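Local coordinates for protein esterase (Thermotoga maritima, PDB 3DOH) that probably hydrolyses carboxylic esters, as a thermostable esterase that joins an immunoglobulin-like N-terminal domain to an alpha/beta-hydrolase domain, at residues E32-K37 with F119-N124; T59-N64 with K79-E84. One frame throughout, in Å; residues are numbered along the deposited sequence.

Contact 1: residues E32-K37 with F119-N124; sequences EIDGQK and FDVDGN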
loop_
_atom_site.group_PDB
_atom_site.type_symbol
_atom_site.label_atom_id
_atom_site.label_comp_id
_atom_site.label_asym_id
_atom_site.label_seq_id
_atom_site.Cartn_x
_atom_site.Cartn_y
_atom_site.Cartn_z
ATOM N N GLU A 32 -6.680 6.066 -42.913
ATOM C CA GLU A 32 -6.928 6.863 -41.734
ATOM C C GLU A 32 -7.484 5.893 -40.697
ATOM O O GLU A 32 -7.740 4.738 -41.014
ATOM C CB GLU A 32 -7.926 8.011 -42.021
ATOM C CG GLU A 32 -7.343 9.326 -42.590
ATOM C CD GLU A 32 -8.227 10.575 -42.278
ATOM O OE1 GLU A 32 -9.269 10.452 -41.582
ATOM O OE2 GLU A 32 -7.877 11.694 -42.718
ATOM N N ILE A 33 -7.655 6.376 -39.469
ATOM C CA ILE A 33 -8.139 5.603 -38.336
ATOM C C ILE A 33 -8.813 6.590 -37.395
ATOM O O ILE A 33 -8.377 7.740 -37.295
ATOM C CB ILE A 33 -6.964 4.939 -37.604
ATOM C CG1 ILE A 33 -6.308 3.920 -38.523
ATOM C CG2 ILE A 33 -7.410 4.292 -36.289
ATOM C CD1 ILE A 33 -5.180 3.208 -37.910
ATOM N N ASP A 34 -9.869 6.136 -36.716
ATOM C CA ASP A 34 -10.518 6.887 -35.627
ATOM C C ASP A 34 -9.909 6.503 -34.286
ATOM O O ASP A 34 -9.986 5.348 -33.849
ATOM C CB ASP A 34 -12.010 6.590 -35.587
ATOM C CG ASP A 34 -12.286 5.121 -35.772
ATOM O OD1 ASP A 34 -11.733 4.553 -36.756
ATOM O OD2 ASP A 34 -13.011 4.525 -34.930
ATOM N N GLY A 35 -9.308 7.498 -33.646
ATOM C CA GLY A 35 -8.703 7.342 -32.333
ATOM C C GLY A 35 -9.722 7.291 -31.216
ATOM O O GLY A 35 -9.434 6.787 -30.150
ATOM N N GLN A 36 -10.910 7.830 -31.458
ATOM C CA GLN A 36 -11.987 7.792 -30.495
ATOM C C GLN A 36 -12.116 6.354 -30.007
ATOM O O GLN A 36 -12.294 6.112 -28.822
ATOM C CB GLN A 36 -13.256 8.334 -31.174
ATOM C CG GLN A 36 -14.627 7.899 -30.619
ATOM C CD GLN A 36 -15.695 7.821 -31.738
ATOM O OE1 GLN A 36 -15.858 8.764 -32.540
ATOM N NE2 GLN A 36 -16.406 6.682 -31.809
ATOM N N LYS A 37 -11.955 5.400 -30.927
ATOM C CA LYS A 37 -12.090 3.960 -30.614
ATOM C C LYS A 37 -10.800 3.200 -30.184
ATOM O O LYS A 37 -10.860 2.012 -29.852
ATOM C CB LYS A 37 -12.826 3.225 -31.763
ATOM C CG LYS A 37 -14.324 2.921 -31.470
ATOM C CD LYS A 37 -14.873 1.756 -32.320
ATOM C CE LYS A 37 -15.883 0.840 -31.557
ATOM N NZ LYS A 37 -17.353 1.148 -31.765
ATOM N N PHE A 119 -10.391 -0.614 -35.704
ATOM C CA PHE A 119 -11.381 -0.092 -36.625
ATOM C C PHE A 119 -10.744 1.017 -37.466
ATOM O O PHE A 119 -10.011 1.848 -36.926
ATOM C CB PHE A 119 -12.637 0.387 -35.865
ATOM C CG PHE A 119 -13.521 -0.752 -35.362
ATOM C CD1 PHE A 119 -14.287 -1.522 -36.264
ATOM C CD2 PHE A 119 -13.584 -1.067 -33.987
ATOM C CE1 PHE A 119 -15.104 -2.579 -35.810
ATOM C CE2 PHE A 119 -14.396 -2.124 -33.508
ATOM C CZ PHE A 119 -15.162 -2.877 -34.422
ATOM N N ASP A 120 -10.972 1.007 -38.781
ATOM C CA ASP A 120 -10.610 2.179 -39.605
ATOM C C ASP A 120 -11.830 2.965 -40.161
ATOM O O ASP A 120 -12.996 2.535 -40.021
ATOM C CB ASP A 120 -9.564 1.832 -40.683
ATOM C CG ASP A 120 -10.176 1.574 -42.040
ATOM O OD1 ASP A 120 -11.411 1.420 -42.104
ATOM O OD2 ASP A 120 -9.424 1.531 -43.044
ATOM N N VAL A 121 -11.541 4.100 -40.800
ATOM C CA VAL A 121 -12.581 5.035 -41.252
ATOM C C VAL A 121 -13.418 4.508 -42.420
ATOM O O VAL A 121 -14.539 4.985 -42.651
ATOM C CB VAL A 121 -12.003 6.449 -41.604
ATOM C CG1 VAL A 121 -11.030 6.915 -40.512
ATOM C CG2 VAL A 121 -11.328 6.469 -42.991
ATOM N N ASP A 122 -12.964 3.404 -43.017
ATOM C CA ASP A 122 -13.350 3.007 -44.374
ATOM C C ASP A 122 -14.404 1.892 -44.566
ATOM O O ASP A 122 -15.042 1.841 -45.617
ATOM C CB ASP A 122 -12.110 2.711 -45.220
ATOM C CG ASP A 122 -11.915 1.228 -45.470
ATOM O OD1 ASP A 122 -11.467 0.865 -46.577
ATOM O OD2 ASP A 122 -12.211 0.427 -44.558
ATOM N N GLY A 123 -14.599 1.007 -43.584
ATOM C CA GLY A 123 -13.501 0.381 -42.831
ATOM C C GLY A 123 -13.351 -1.116 -43.193
ATOM O O GLY A 123 -12.869 -1.456 -44.269
ATOM N N ASN A 124 -13.657 -2.026 -42.278
ATOM C CA ASN A 124 -13.662 -1.732 -40.842
ATOM C C ASN A 124 -12.574 -2.435 -39.984
ATOM O O ASN A 124 -12.721 -2.464 -38.749
ATOM C CB ASN A 124 -15.063 -1.916 -40.219
ATOM C CG ASN A 124 -15.642 -0.593 -39.686
ATOM O OD1 ASN A 124 -15.303 0.501 -40.166
ATOM N ND2 ASN A 124 -16.509 -0.695 -38.682
#
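Val121 lies across the start of strand 32-34 and touches it through CG1, which sits 3.6 Å from Glu32 CB and is about equally near the backbone N of Ile33. The second methyl of Val121, CG2, also reaches Glu32 CB, more loosely. The closest part of Glu32 is CB; the chain then runs on past the valine, and OE2 accepts a hydrogen bond from Asn65 ND2 outside the two segments. The neighbouring Asp120 puts CB 3.4 Å from Glu32 O, so this residue meets the strand at a backbone oxygen. Ile33 points away from the loop at its root, yet its CG2 branch, anti to the backbone N, comes to 3.6 Å from Phe119 O; the side chain also touches Ile118 and Leu38. Asp34 has CG between its backbone N and carbonyl carbon (chi1 43°), on the side from which OD1 ends 3.2 Å from Phe119 O; both are acceptors, so the approach is no hydrogen bond. Farther along, the aliphatic part of Lys37 meets the Phe119 ring obliquely on its CD2-CE2 side, with Lys37 CD 3.5 Å from Phe119 CD2 and Lys37 CE 3.8 Å from Phe119 CE2. The contact joins the short strand 32-34 to the loop between strands 110-114 and 129-139 of the immunoglobulin-like domain. No hydrogen bond spans the two segments, so the chemistry implies a join made by van der Waals touches, some between carbons and others of methyl or methylene groups against backbone N and O, which depends on the fit of the surfaces and not on directional polar bonds.

Contact 2: residues T59-N64 with K79-E84; sequences TKVYAN and KYVVLE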
loop_
_atom_site.group_PDB
_atom_site.type_symbol
_atom_site.label_atom_id
_atom_site.label_comp_id
_atom_site.label_asym_id
_atom_site.label_seq_id
_atom_site.Cartn_x
_atom_site.Cartn_y
_atom_site.Cartn_z
ATOM N N THR A 59 0.695 5.477 -22.141
ATOM C CA THR A 59 -0.227 6.178 -21.243
ATOM C C THR A 59 -1.521 6.729 -21.902
ATOM O O THR A 59 -2.557 6.818 -21.235
ATOM C CB THR A 59 0.483 7.308 -20.474
ATOM O OG1 THR A 59 1.209 8.118 -21.402
ATOM C CG2 THR A 59 1.461 6.741 -19.497
ATOM N N LYS A 60 -1.450 7.132 -23.177
ATOM C CA LYS A 60 -2.654 7.487 -23.958
ATOM C C LYS A 60 -2.448 7.058 -25.417
ATOM O O LYS A 60 -1.319 7.078 -25.888
ATOM C CB LYS A 60 -2.972 9.004 -23.921
ATOM C CG LYS A 60 -2.510 9.842 -22.682
ATOM C CD LYS A 60 -3.418 9.732 -21.414
ATOM C CE LYS A 60 -3.532 11.081 -20.654
ATOM N NZ LYS A 60 -2.307 12.003 -20.765
ATOM N N VAL A 61 -3.514 6.657 -26.121
ATOM C CA VAL A 61 -3.495 6.524 -27.605
ATOM C C VAL A 61 -4.408 7.552 -28.283
ATOM O O VAL A 61 -5.498 7.820 -27.787
ATOM C CB VAL A 61 -3.943 5.126 -28.115
ATOM C CG1 VAL A 61 -3.719 5.027 -29.622
ATOM C CG2 VAL A 61 -3.188 4.034 -27.449
ATOM N N TYR A 62 -3.970 8.102 -29.416
ATOM C CA TYR A 62 -4.816 8.999 -30.240
ATOM C C TYR A 62 -4.398 9.080 -31.732
ATOM O O TYR A 62 -3.358 8.555 -32.140
ATOM C CB TYR A 62 -4.947 10.407 -29.604
ATOM C CG TYR A 62 -3.625 11.147 -29.410
ATOM C CD1 TYR A 62 -2.904 11.038 -28.209
ATOM C CD2 TYR A 62 -3.098 11.931 -30.423
ATOM C CE1 TYR A 62 -1.691 11.691 -28.027
ATOM C CE2 TYR A 62 -1.886 12.589 -30.257
ATOM C CZ TYR A 62 -1.187 12.472 -29.058
ATOM O OH TYR A 62 0.020 13.111 -28.923
ATOM N N ALA A 63 -5.211 9.737 -32.548
ATOM C CA ALA A 63 -4.859 9.870 -33.949
ATOM C C ALA A 63 -4.841 11.305 -34.407
ATOM O O ALA A 63 -5.608 12.115 -33.912
ATOM C CB ALA A 63 -5.800 9.071 -34.787
ATOM N N ASN A 64 -3.952 11.621 -35.344
ATOM C CA ASN A 64 -3.955 12.902 -36.061
ATOM C C ASN A 64 -3.554 12.670 -37.530
ATOM O O ASN A 64 -3.349 11.512 -37.955
ATOM C CB ASN A 64 -3.033 13.918 -35.378
ATOM C CG ASN A 64 -1.554 13.504 -35.400
ATOM O OD1 ASN A 64 -0.831 13.666 -34.409
ATOM N ND2 ASN A 64 -1.095 12.993 -36.531
ATOM N N LYS A 79 -4.243 9.006 -40.551
ATOM C CA LYS A 79 -3.339 7.898 -40.820
ATOM C C LYS A 79 -2.278 7.738 -39.726
ATOM O O LYS A 79 -1.609 6.698 -39.640
ATOM C CB LYS A 79 -2.718 8.007 -42.228
ATOM C CG LYS A 79 -1.883 9.255 -42.472
ATOM C CD LYS A 79 -2.241 9.925 -43.800
ATOM C CE LYS A 79 -1.406 9.373 -44.952
ATOM N NZ LYS A 79 -0.871 10.480 -45.845
ATOM N N TYR A 80 -2.116 8.737 -38.873
ATOM C CA TYR A 80 -1.114 8.597 -37.827
ATOM C C TYR A 80 -1.729 8.195 -36.500
ATOM O O TYR A 80 -2.689 8.822 -36.022
ATOM C CB TYR A 80 -0.319 9.881 -37.661
ATOM C CG TYR A 80 0.454 10.271 -38.874
ATOM C CD1 TYR A 80 1.674 9.677 -39.144
ATOM C CD2 TYR A 80 -0.033 11.233 -39.762
ATOM C CE1 TYR A 80 2.415 10.025 -40.257
ATOM C CE2 TYR A 80 0.704 11.588 -40.907
ATOM C CZ TYR A 80 1.938 10.973 -41.133
ATOM O OH TYR A 80 2.700 11.267 -42.227
ATOM N N VAL A 81 -1.178 7.148 -35.904
ATOM C CA VAL A 81 -1.564 6.762 -34.566
ATOM C C VAL A 81 -0.382 7.008 -33.618
ATOM O O VAL A 81 0.743 6.507 -33.820
ATOM C CB VAL A 81 -2.099 5.305 -34.523
ATOM C CG1 VAL A 81 -2.127 4.749 -33.089
ATOM C CG2 VAL A 81 -3.479 5.245 -35.172
ATOM N N VAL A 82 -0.677 7.819 -32.604
ATOM C CA VAL A 82 0.251 8.188 -31.579
ATOM C C VAL A 82 0.045 7.352 -30.339
ATOM O O VAL A 82 -1.057 7.256 -29.804
ATOM C CB VAL A 82 0.093 9.669 -31.183
ATOM C CG1 VAL A 82 0.959 10.012 -29.909
ATOM C CG2 VAL A 82 0.494 10.559 -32.333
ATOM N N LEU A 83 1.139 6.771 -29.879
ATOM C CA LEU A 83 1.171 6.041 -28.638
ATOM C C LEU A 83 2.084 6.835 -27.745
ATOM O O LEU A 83 3.282 6.889 -27.993
ATOM C CB LEU A 83 1.821 4.673 -28.867
ATOM C CG LEU A 83 1.215 3.719 -29.897
ATOM C CD1 LEU A 83 2.040 2.481 -29.911
ATOM C CD2 LEU A 83 -0.241 3.409 -29.569
ATOM N N GLU A 84 1.549 7.471 -26.719
ATOM C CA GLU A 84 2.391 8.225 -25.822
ATOM C C GLU A 84 2.966 7.302 -24.745
ATOM O O GLU A 84 2.322 6.361 -24.305
ATOM C CB GLU A 84 1.596 9.421 -25.294
ATOM C CG GLU A 84 1.610 9.604 -23.793
ATOM C CD GLU A 84 1.676 11.062 -23.379
ATOM O OE1 GLU A 84 1.157 11.936 -24.129
ATOM O OE2 GLU A 84 2.282 11.323 -22.307
#
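Tyr62 and Val82 lie side by side and point the same way, the valine under one face of the ring. Val82 CB stands 3.8 Å from the ring centroid, a CH-pi contact offset toward the rim, and CG1 of Val82 reaches Tyr62 CZ at 3.4 Å. Tyr62 CG sits between the backbone N and carbonyl carbon (chi1 60°), and the ring lies with one face over Val82; its OH is hydrogen-bonded to Leu69 O. Next along this face, the side chains of Asn64 and Tyr80 cross obliquely, amide and ring planes 53° apart, and Asn64 O lies at the ring edge in its plane. The backbones form an antiparallel ladder within the beta sandwich of the immunoglobulin-like domain: Tyr62 and Val82 are a hydrogen-bonded pair, with Val82 N to Tyr62 O at 2.8 Å, and strand 19-29 flanks 80-85 on its other edge. On the opposite face, Val61 and Leu83 run alongside each other, Val61 CG2 3.7 Å from Leu83 CD2. Val61 CG1, anti to the backbone N (chi1 -173°), meets Val81 CG1 diagonally at 3.8 Å. Phe43 and Leu38 pack against this valine-leucine face.

Both contacts belong to the immunoglobulin-like domain, their centres about 12 Å apart, but they hold different elements. Contact 2 joins two neighbouring strands of the sheet, and its middle is largely buried; contact 1 ties a short strand to a loop at the periphery, where several loop residues are exposed. Six backbone hydrogen bonds cross contact 2, and apolar contacts occur on both faces, with Lys60, Asn64 and Glu84 on the face of Tyr62 and Val82; contact 1 has no cross-segment hydrogen bond and relies on scattered van der Waals touches. The two meet directly: Ile33 CD1 packs 3.8 Å from Val81 CG2, and Ile33 O lies 3.8 Å from Ala63 CB. Segment 32-37 thus rests between the 119-124 loop and the face carrying Ala63 and Val81.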